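Local structure of CSE1 (Thermus thermophilus, 4AN8) at residues P364-L369 with R443-V448. The protein is the CasA (Cse1) subunit of the Cascade ribonucleoprotein complex, which probably takes part in CRISPR-based adaptive immunity against viruses and plasmids. Residues are numbered along the deposited sequence; the frame is centred on the assembly and turned at random.
Sequences PLPSGL and RFFARV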
# COMPACT_ATOMS: atom_id res chain seq x y z
N PRO A 364 -8.71 3.84 11.51
CA PRO A 364 -8.86 2.93 12.64
C PRO A 364 -9.08 1.53 12.11
O PRO A 364 -9.41 1.35 10.93
CB PRO A 364 -10.12 3.46 13.37
CG PRO A 364 -10.75 4.43 12.45
CD PRO A 364 -9.69 4.94 11.50
N LEU A 365 -8.85 0.53 12.96
CA LEU A 365 -9.15 -0.85 12.63
C LEU A 365 -10.13 -1.35 13.68
O LEU A 365 -9.74 -1.87 14.72
CB LEU A 365 -7.88 -1.70 12.63
CG LEU A 365 -7.95 -2.91 11.72
CD1 LEU A 365 -6.57 -3.45 11.42
CD2 LEU A 365 -8.82 -3.99 12.36
N PRO A 366 -11.42 -1.18 13.41
CA PRO A 366 -12.52 -1.43 14.36
C PRO A 366 -12.56 -2.89 14.78
O PRO A 366 -12.38 -3.75 13.94
CB PRO A 366 -13.77 -1.08 13.55
CG PRO A 366 -13.26 -0.23 12.38
CD PRO A 366 -11.91 -0.79 12.07
N SER A 367 -12.81 -3.18 16.06
CA SER A 367 -12.70 -4.54 16.56
C SER A 367 -13.62 -5.56 15.87
O SER A 367 -13.22 -6.70 15.64
CB SER A 367 -12.92 -4.57 18.08
OG SER A 367 -14.11 -3.87 18.43
N GLY A 368 -14.84 -5.15 15.55
CA GLY A 368 -15.80 -6.09 14.97
C GLY A 368 -16.05 -5.86 13.49
O GLY A 368 -17.13 -6.16 12.99
N LEU A 369 -15.03 -5.37 12.80
CA LEU A 369 -15.20 -4.92 11.42
C LEU A 369 -15.79 -6.02 10.55
O LEU A 369 -16.70 -5.76 9.76
CB LEU A 369 -13.87 -4.39 10.85
CG LEU A 369 -13.91 -4.05 9.36
CD1 LEU A 369 -14.85 -2.89 9.13
CD2 LEU A 369 -12.52 -3.77 8.78
N ARG A 443 -14.17 8.61 12.23
CA ARG A 443 -15.01 8.62 13.44
C ARG A 443 -16.11 7.60 13.29
O ARG A 443 -16.33 6.78 14.17
CB ARG A 443 -15.63 10.00 13.67
CG ARG A 443 -14.68 11.17 13.49
CD ARG A 443 -15.33 12.45 14.02
NE ARG A 443 -16.76 12.49 13.72
CZ ARG A 443 -17.32 13.30 12.83
NH1 ARG A 443 -16.58 14.16 12.14
NH2 ARG A 443 -18.64 13.26 12.63
N PHE A 444 -16.80 7.64 12.16
CA PHE A 444 -17.80 6.62 11.87
C PHE A 444 -17.16 5.22 11.86
O PHE A 444 -17.65 4.29 12.50
CB PHE A 444 -18.47 6.88 10.53
CG PHE A 444 -19.20 5.69 9.99
CD1 PHE A 444 -20.50 5.41 10.42
CD2 PHE A 444 -18.59 4.84 9.08
CE1 PHE A 444 -21.17 4.29 9.94
CE2 PHE A 444 -19.25 3.74 8.60
CZ PHE A 444 -20.53 3.45 9.03
N PHE A 445 -16.04 5.08 11.13
CA PHE A 445 -15.42 3.77 10.91
C PHE A 445 -15.07 3.10 12.23
O PHE A 445 -15.32 1.90 12.41
CB PHE A 445 -14.17 3.88 10.03
CG PHE A 445 -13.76 2.57 9.39
CD1 PHE A 445 -14.69 1.78 8.73
CD2 PHE A 445 -12.44 2.14 9.44
CE1 PHE A 445 -14.31 0.59 8.13
CE2 PHE A 445 -12.06 0.95 8.84
CZ PHE A 445 -13.00 0.17 8.19
N ALA A 446 -14.50 3.86 13.15
CA ALA A 446 -14.18 3.31 14.46
C ALA A 446 -15.42 2.74 15.18
O ALA A 446 -15.29 1.89 16.06
CB ALA A 446 -13.48 4.35 15.32
N ARG A 447 -16.62 3.19 14.81
CA ARG A 447 -17.83 2.72 15.50
C ARG A 447 -18.74 1.87 14.61
O ARG A 447 -19.93 1.74 14.87
CB ARG A 447 -18.60 3.91 16.09
CG ARG A 447 -17.77 4.78 17.02
CD ARG A 447 -18.60 5.88 17.65
NE ARG A 447 -17.80 7.07 17.95
CZ ARG A 447 -18.28 8.19 18.48
NH1 ARG A 447 -19.58 8.29 18.77
NH2 ARG A 447 -17.47 9.22 18.72
N VAL A 448 -18.17 1.27 13.58
CA VAL A 448 -18.98 0.59 12.58
C VAL A 448 -19.82 -0.56 13.15
O VAL A 448 -20.83 -0.95 12.56
CB VAL A 448 -18.11 0.12 11.36
CG1 VAL A 448 -17.36 -1.17 11.69
CG2 VAL A 448 -18.98 -0.04 10.11
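The backbone O of F445 accepts the N-H of V448 at 3.1 Å and is pressed closely by P366 CG, 3.0 Å away, a tight contact whose exact length is doubtful. That CG also sits over one face of the F445 ring, 3.9 Å from the centroid and 14° off its normal, a CH-pi contact displaced toward the rim, with P366 CD close to CE2. The side chains of P366 and F445 cross at about a right angle. F445 CG, anti to the backbone N (chi1 -161°), leaves the last turn of helix 429-446 beside the carbonyl carbon. The carbonyl O of P364 approaches the ring edge near its plane, 3.4 Å from F445 CE2. The loop links strand 354-364 to helix 372-403 through a type I beta turn from P366 to L369, closed by a weak bond from L369 N to P366 O. From the end of this turn L369 CD1 reaches CE1 and CZ of F445 obliquely and meets V448 CG1 at 4.0 Å; V448 CG1 also touches P366 CB. At the exposed side, P364 CG packs on A446 CB. E449 OE2 is hydrogen-bonded to G368 N and S367 OG, while F441 stacks on F445.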